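Local structure of isocitrate dehydrogenase [NAD] subunit 1 (Saccharomyces cerevisiae, 3BLX) at residues L22-G27 with W49-I54; G76-W81 with V268-S273; P157-I162 with G192-I197. The protein catalyses, as part of an octamer with subunit 2, the NAD-dependent oxidative decarboxylation of isocitrate to 2-oxoglutarate in the mitochondrial citric acid cycle. All coordinates share one frame; numbering follows the deposited sequence.

How the contacts relate
Contacts 1 and 2 illustrate how one sheet changes in character from flank to centre. Strands 17-25 and 75-80 are neighbours in it, and the two contacts meet where G79 N probably hydrogen-bonds to I23 O, 2.7 Å away. Contact 1, partly buried, adds strand 47-51 by backbone bonds and apolar side chains. Contact 2, fully buried, its centre about 7 Å from the centre of the chain, adds strand 267-269 on the other side of strand 75-80 and carries a lysine-glutamate salt bridge. Contact 3 is also buried but lies about 35 Å from contact 1, centre to centre, across the middle of the chain. It joins two helices with no hydrogen bond between its segments.

Contact 1 of 3, residues L22-G27 with W49-I54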
# COMPACT_ATOMS: atom_id res chain seq x y z
N LEU E 22 12.36 -21.00 17.36
CA LEU E 22 12.15 -21.76 18.59
C LEU E 22 12.26 -20.80 19.76
O LEU E 22 13.30 -20.15 19.95
CB LEU E 22 13.19 -22.87 18.73
CG LEU E 22 12.93 -23.81 19.91
CD1 LEU E 22 11.55 -24.34 19.82
CD2 LEU E 22 13.88 -24.92 19.86
N ILE E 23 11.19 -20.69 20.53
CA ILE E 23 11.18 -19.81 21.70
C ILE E 23 10.88 -20.68 22.90
O ILE E 23 9.71 -21.00 23.16
CB ILE E 23 10.07 -18.76 21.58
CG1 ILE E 23 10.26 -17.87 20.36
CG2 ILE E 23 10.01 -17.89 22.81
CD1 ILE E 23 9.01 -17.12 19.93
N PRO E 24 11.92 -21.09 23.64
CA PRO E 24 11.77 -22.16 24.64
C PRO E 24 11.01 -21.71 25.88
O PRO E 24 10.23 -22.47 26.42
CB PRO E 24 13.22 -22.52 24.99
CG PRO E 24 14.06 -21.86 23.93
CD PRO E 24 13.31 -20.63 23.58
N GLY E 25 11.20 -20.48 26.31
CA GLY E 25 10.48 -20.02 27.49
C GLY E 25 11.31 -20.10 28.75
O GLY E 25 12.52 -19.91 28.72
N ASP E 26 10.66 -20.39 29.86
CA ASP E 26 11.34 -20.46 31.15
C ASP E 26 12.01 -21.82 31.33
O ASP E 26 12.27 -22.52 30.35
CB ASP E 26 10.39 -20.10 32.32
CG ASP E 26 9.32 -21.16 32.59
OD1 ASP E 26 8.43 -20.88 33.42
OD2 ASP E 26 9.37 -22.27 32.00
N GLY E 27 12.30 -22.18 32.57
CA GLY E 27 12.96 -23.43 32.87
C GLY E 27 12.23 -24.68 32.44
O GLY E 27 12.84 -25.53 31.80
N TRP E 49 16.67 -25.12 13.93
CA TRP E 49 16.07 -24.20 14.88
C TRP E 49 16.80 -22.87 14.88
O TRP E 49 18.02 -22.83 14.87
CB TRP E 49 16.10 -24.78 16.26
CG TRP E 49 15.51 -26.16 16.35
CD1 TRP E 49 16.19 -27.33 16.54
CD2 TRP E 49 14.12 -26.51 16.28
NE1 TRP E 49 15.31 -28.38 16.58
CE2 TRP E 49 14.04 -27.91 16.43
CE3 TRP E 49 12.94 -25.78 16.12
CZ2 TRP E 49 12.83 -28.58 16.43
CZ3 TRP E 49 11.74 -26.46 16.08
CH2 TRP E 49 11.69 -27.84 16.25
N GLU E 50 16.04 -21.79 14.86
CA GLU E 50 16.63 -20.47 15.08
C GLU E 50 16.13 -20.10 16.45
O GLU E 50 15.06 -19.53 16.60
CB GLU E 50 16.14 -19.48 14.05
CG GLU E 50 16.71 -18.06 14.22
CD GLU E 50 16.33 -17.08 13.07
OE1 GLU E 50 16.28 -15.86 13.31
OE2 GLU E 50 16.08 -17.52 11.92
N THR E 51 16.91 -20.47 17.45
CA THR E 51 16.44 -20.39 18.81
C THR E 51 16.58 -18.98 19.40
O THR E 51 17.59 -18.32 19.24
CB THR E 51 17.03 -21.54 19.68
OG1 THR E 51 17.21 -21.09 21.02
CG2 THR E 51 18.35 -22.01 19.14
N ILE E 52 15.52 -18.49 20.03
CA ILE E 52 15.50 -17.13 20.54
C ILE E 52 15.46 -17.13 22.06
O ILE E 52 14.54 -17.68 22.68
CB ILE E 52 14.26 -16.32 20.04
CG1 ILE E 52 14.12 -16.36 18.53
CG2 ILE E 52 14.37 -14.87 20.51
CD1 ILE E 52 15.28 -15.69 17.79
N ASN E 53 16.46 -16.48 22.65
CA ASN E 53 16.63 -16.42 24.10
C ASN E 53 16.02 -15.16 24.70
O ASN E 53 16.62 -14.10 24.70
CB ASN E 53 18.12 -16.48 24.46
CG ASN E 53 18.83 -17.66 23.80
OD1 ASN E 53 18.64 -18.81 24.21
ND2 ASN E 53 19.65 -17.37 22.76
N ILE E 54 14.83 -15.30 25.23
CA ILE E 54 14.13 -14.18 25.82
C ILE E 54 14.46 -14.14 27.32
O ILE E 54 13.76 -14.73 28.15
CB ILE E 54 12.62 -14.34 25.58
CG1 ILE E 54 12.36 -15.57 24.68
CG2 ILE E 54 12.07 -13.08 24.93
CD1 ILE E 54 12.76 -16.97 25.29
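L22 carries much of this contact, and its side chain can be read outward. CB lies 3.9 Å from CE3 of W49 and, on its other flank, 4.2 Å from CB of T51. With CG anti to the backbone N (chi1 -173°), the branch is carried toward the indole, and CD2 settles over one face of W49. This is an off-centre CH-pi contact, 4.3 Å from CD2 of L22 to the centroid of the five-membered ring. R37 of helix 27-42 adjoins L22, W49 and T51.

The backbone beneath is a parallel bridge of L22 with T51. L22 gives its N-H to E50 O, with 3.2 Å from L22 N to that oxygen, approaching from above the carbonyl plane. Its own carbonyl O accepts from I52 N at 2.8 Å, nearly along the C=O axis (171°). Beyond this bridge the segments diverge and apolar groups take over: CG2 of I23 meets CG1 of I54 at 3.8 Å, the two chains crossing at about a right angle. CD1 of I54 reaches CD of P24 at 4.1 Å. The carboxylate of E50 turns away, to R72 and N73. D26, at the N-cap position, bonds through its carboxylate to G29 N. Strand 17-25, helix 27-42 and strand 47-51 thus form a beta-alpha-beta crossover, with the contact joining its two parallel strands.

Contact 2 of 3, residues G76-W81 with V268-S273; sequences GLKGLW and VFEPGS
Two carboxylates and, weakly, a backbone carbonyl hold the ammonium nitrogen NZ of K78. E270 OE1 forms a salt bridge with it at 3.3 Å, D86 supplies a second carboxylate from outside the two segments, and G79 O, 3.5 Å from K78 NZ, adds a weak hydrogen bond. The lysine leaves the backbone with CG anti to N, then bends at its last two torsions (chi4 44°), which brings NZ back over the next residue's carbonyl. K78 and E270 run side by side in the same direction. The other carboxylate oxygen, E270 OE2, is held by R274. Lower on the lysine, CB packs against CG1 of V268 at 3.9 Å.

Two parallel bridges, G76 with V268 and L77 with F269, set the register of the two segments. F269 N donates to G76 O at 2.7 Å, almost straight (174° at the hydrogen), and K78 N donates to F269 O at 2.8 Å. The same G76 O lies in the plane of the F269 ring, at its edge. Farther on, L80 and P271 meet tip to tip, CD2 of L80 being 3.8 Å from CG of P271. A methionine in place of K78 would remove the ammonium group and would probably leave the carboxylates of E270 and D86 without their shared positive partner. The side chain of E270 lies about 7 Å from that of R129, a substrate-binding residue by similarity. The chain of alternating charges, D86 to K78 to E270 to R274, with K78 and E270 buried, is therefore likely to help keep the lysine and glutamate ionised and fixed beside the probable substrate pocket.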
# COMPACT_ATOMS: atom_id res chain seq x y z
N GLY E 76 6.74 -21.04 13.91
CA GLY E 76 7.41 -21.06 15.20
C GLY E 76 6.93 -22.12 16.17
O GLY E 76 5.79 -22.57 16.11
N LEU E 77 7.83 -22.52 17.06
CA LEU E 77 7.49 -23.45 18.13
C LEU E 77 7.82 -22.73 19.41
O LEU E 77 8.93 -22.23 19.58
CB LEU E 77 8.30 -24.75 18.02
CG LEU E 77 7.60 -26.06 18.42
CD1 LEU E 77 8.56 -26.98 19.10
CD2 LEU E 77 6.48 -25.81 19.34
N LYS E 78 6.86 -22.68 20.30
CA LYS E 78 6.99 -21.85 21.47
C LYS E 78 6.70 -22.63 22.74
O LYS E 78 5.72 -23.35 22.81
CB LYS E 78 6.05 -20.65 21.31
CG LYS E 78 5.68 -19.92 22.56
CD LYS E 78 5.14 -18.56 22.21
CE LYS E 78 4.02 -18.11 23.18
NZ LYS E 78 4.33 -18.39 24.62
N GLY E 79 7.58 -22.50 23.74
CA GLY E 79 7.37 -23.10 25.05
C GLY E 79 6.54 -22.24 26.00
O GLY E 79 5.72 -21.43 25.55
N LEU E 80 6.74 -22.39 27.30
CA LEU E 80 5.93 -21.64 28.25
C LEU E 80 6.74 -20.76 29.17
O LEU E 80 7.89 -21.06 29.46
CB LEU E 80 5.14 -22.59 29.15
CG LEU E 80 4.02 -23.42 28.56
CD1 LEU E 80 3.41 -22.68 27.37
CD2 LEU E 80 4.56 -24.79 28.19
N TRP E 81 6.14 -19.65 29.59
CA TRP E 81 6.47 -19.02 30.86
C TRP E 81 5.33 -19.28 31.82
O TRP E 81 4.15 -19.10 31.48
CB TRP E 81 6.65 -17.53 30.71
CG TRP E 81 7.93 -17.19 30.12
CD1 TRP E 81 9.08 -16.88 30.78
CD2 TRP E 81 8.22 -17.16 28.73
NE1 TRP E 81 10.08 -16.64 29.87
CE2 TRP E 81 9.58 -16.81 28.61
CE3 TRP E 81 7.47 -17.38 27.58
CZ2 TRP E 81 10.20 -16.67 27.38
CZ3 TRP E 81 8.08 -17.25 26.36
CH2 TRP E 81 9.44 -16.89 26.26
N VAL E 268 2.22 -20.29 14.87
CA VAL E 268 3.07 -20.53 16.02
C VAL E 268 2.46 -21.66 16.83
O VAL E 268 1.30 -21.59 17.23
CB VAL E 268 3.16 -19.27 16.92
CG1 VAL E 268 3.79 -19.61 18.26
CG2 VAL E 268 3.93 -18.15 16.22
N PHE E 269 3.24 -22.71 17.06
CA PHE E 269 2.73 -23.90 17.73
C PHE E 269 3.17 -23.95 19.18
O PHE E 269 4.29 -23.58 19.49
CB PHE E 269 3.14 -25.16 16.97
CG PHE E 269 2.56 -25.21 15.59
CD1 PHE E 269 1.37 -25.87 15.35
CD2 PHE E 269 3.14 -24.49 14.57
CE1 PHE E 269 0.82 -25.87 14.09
CE2 PHE E 269 2.60 -24.49 13.30
CZ PHE E 269 1.43 -25.20 13.07
N GLU E 270 2.27 -24.39 20.06
CA GLU E 270 2.47 -24.26 21.50
C GLU E 270 1.35 -24.95 22.23
O GLU E 270 0.23 -24.98 21.73
CB GLU E 270 2.49 -22.79 21.93
CG GLU E 270 1.11 -22.20 22.20
CD GLU E 270 1.14 -20.90 23.02
OE1 GLU E 270 2.12 -20.65 23.75
OE2 GLU E 270 0.16 -20.12 22.94
N PRO E 271 1.64 -25.50 23.40
CA PRO E 271 0.64 -26.20 24.22
C PRO E 271 -0.64 -25.37 24.43
O PRO E 271 -0.59 -24.19 24.81
CB PRO E 271 1.36 -26.43 25.54
CG PRO E 271 2.80 -26.42 25.20
CD PRO E 271 2.94 -25.42 24.07
N GLY E 272 -1.78 -26.01 24.21
CA GLY E 272 -3.04 -25.33 24.12
C GLY E 272 -3.60 -24.78 25.41
O GLY E 272 -4.57 -24.01 25.37
N SER E 273 -3.03 -25.17 26.54
CA SER E 273 -3.55 -24.72 27.83
C SER E 273 -2.60 -23.82 28.57
O SER E 273 -2.91 -23.34 29.65
CB SER E 273 -3.94 -25.92 28.70
OG SER E 273 -5.32 -26.18 28.57

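Contact 3 of 3, residues P157-I162 with G192-I197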
# COMPACT_ATOMS: atom_id res chain seq x y z
N PRO E 157 -15.71 -7.73 10.80
CA PRO E 157 -14.62 -8.35 10.04
C PRO E 157 -13.80 -9.34 10.88
O PRO E 157 -13.47 -10.42 10.39
CB PRO E 157 -13.74 -7.16 9.62
CG PRO E 157 -14.64 -5.96 9.75
CD PRO E 157 -15.57 -6.27 10.89
N LYS E 158 -13.48 -8.99 12.12
CA LYS E 158 -12.76 -9.94 12.96
C LYS E 158 -13.60 -11.19 13.19
O LYS E 158 -13.07 -12.30 13.18
CB LYS E 158 -12.31 -9.33 14.29
CG LYS E 158 -10.88 -8.86 14.30
CD LYS E 158 -10.71 -7.44 13.80
CE LYS E 158 -9.31 -6.91 14.12
NZ LYS E 158 -9.05 -6.81 15.59
N THR E 159 -14.91 -11.05 13.38
CA THR E 159 -15.69 -12.26 13.63
C THR E 159 -15.96 -13.10 12.39
O THR E 159 -16.16 -14.31 12.48
CB THR E 159 -16.91 -12.07 14.60
OG1 THR E 159 -18.09 -12.62 14.01
CG2 THR E 159 -17.14 -10.67 14.90
N GLU E 160 -15.93 -12.47 11.23
CA GLU E 160 -16.00 -13.21 9.97
C GLU E 160 -14.77 -14.10 9.75
O GLU E 160 -14.91 -15.27 9.39
CB GLU E 160 -16.22 -12.26 8.80
CG GLU E 160 -17.67 -11.75 8.67
CD GLU E 160 -17.86 -10.79 7.48
OE1 GLU E 160 -16.91 -10.63 6.66
OE2 GLU E 160 -18.96 -10.19 7.36
N ARG E 161 -13.58 -13.53 9.95
CA ARG E 161 -12.33 -14.31 9.89
C ARG E 161 -12.41 -15.55 10.76
O ARG E 161 -12.08 -16.66 10.33
CB ARG E 161 -11.16 -13.51 10.42
CG ARG E 161 -10.29 -12.96 9.41
CD ARG E 161 -8.93 -12.60 10.02
NE ARG E 161 -8.97 -11.88 11.30
CZ ARG E 161 -8.01 -11.04 11.67
NH1 ARG E 161 -7.02 -10.80 10.83
NH2 ARG E 161 -8.05 -10.41 12.83
N ILE E 162 -12.81 -15.35 12.02
CA ILE E 162 -12.72 -16.45 12.96
C ILE E 162 -13.75 -17.51 12.58
O ILE E 162 -13.51 -18.70 12.71
CB ILE E 162 -12.77 -16.02 14.45
CG1 ILE E 162 -12.10 -17.09 15.30
CG2 ILE E 162 -14.20 -15.79 14.92
CD1 ILE E 162 -10.69 -17.41 14.83
N GLY E 192 -24.68 -11.06 20.10
CA GLY E 192 -25.68 -11.32 19.07
C GLY E 192 -25.03 -11.30 17.70
O GLY E 192 -25.23 -12.21 16.88
N LEU E 193 -24.23 -10.27 17.45
CA LEU E 193 -23.44 -10.18 16.22
C LEU E 193 -22.61 -11.43 15.97
O LEU E 193 -22.59 -11.98 14.86
CB LEU E 193 -22.50 -8.99 16.33
CG LEU E 193 -21.65 -8.60 15.13
CD1 LEU E 193 -22.55 -8.15 14.01
CD2 LEU E 193 -20.67 -7.50 15.49
N PHE E 194 -21.92 -11.87 17.02
CA PHE E 194 -21.11 -13.08 16.97
C PHE E 194 -21.88 -14.35 16.58
O PHE E 194 -21.52 -15.02 15.60
CB PHE E 194 -20.42 -13.29 18.31
CG PHE E 194 -19.34 -14.34 18.26
CD1 PHE E 194 -18.04 -14.00 17.86
CD2 PHE E 194 -19.63 -15.66 18.58
CE1 PHE E 194 -17.05 -14.96 17.79
CE2 PHE E 194 -18.63 -16.63 18.51
CZ PHE E 194 -17.34 -16.29 18.11
N ARG E 195 -22.92 -14.69 17.34
CA ARG E 195 -23.80 -15.81 17.03
C ARG E 195 -24.39 -15.73 15.62
O ARG E 195 -24.44 -16.74 14.91
CB ARG E 195 -24.96 -15.87 18.02
CG ARG E 195 -26.05 -16.85 17.65
CD ARG E 195 -27.35 -16.54 18.38
NE ARG E 195 -27.89 -15.24 17.97
CZ ARG E 195 -28.63 -14.44 18.75
NH1 ARG E 195 -28.93 -14.81 20.00
NH2 ARG E 195 -29.06 -13.27 18.28
N ASN E 196 -24.84 -14.54 15.23
CA ASN E 196 -25.45 -14.38 13.90
C ASN E 196 -24.46 -14.60 12.78
O ASN E 196 -24.74 -15.38 11.87
CB ASN E 196 -26.09 -13.02 13.75
CG ASN E 196 -27.30 -12.87 14.62
OD1 ASN E 196 -27.88 -13.89 15.07
ND2 ASN E 196 -27.70 -11.63 14.89
N ILE E 197 -23.32 -13.91 12.85
CA ILE E 197 -22.33 -14.04 11.80
C ILE E 197 -21.88 -15.50 11.64
O ILE E 197 -21.72 -15.96 10.51
CB ILE E 197 -21.12 -13.15 12.04
CG1 ILE E 197 -21.54 -11.69 11.86
CG2 ILE E 197 -20.01 -13.52 11.07
CD1 ILE E 197 -20.48 -10.66 12.34
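The axes of segments 157-162 and 192-197, which lie on helices 156-172 and 190-205, run 39° apart and approach to 9.8 Å. The second helix is the crossover of a beta-alpha-beta unit joining the parallel strands 177-182 and 210-215, so the contact sets it against the preceding helix of this alternating alpha/beta region. The backbones come nearest at T159 and F194, and at E160 and I197.

T159 points into the interface and serves both neighbours: its OG1 rests among the branches of I197, 3.5 Å from CD1, while its CB lies 4.0 Å from CD1 of the F194 ring. I197 crosses T159 at about a right angle and turns its CG2 also toward the methylene CG of E160, at 3.8 Å. E160 thus contributes its aliphatic part here, and its carboxylate forms long, weak ion pairs with R156 and R164 of its own helix. Beyond this pair of helices, L193 packs on V154 of the neighbouring subunit 2. F194 holds CG anti to its backbone N (chi1 -168°), which swings the ring toward the first helix, and its CE1 comes to 4.1 Å from CG2 of I162.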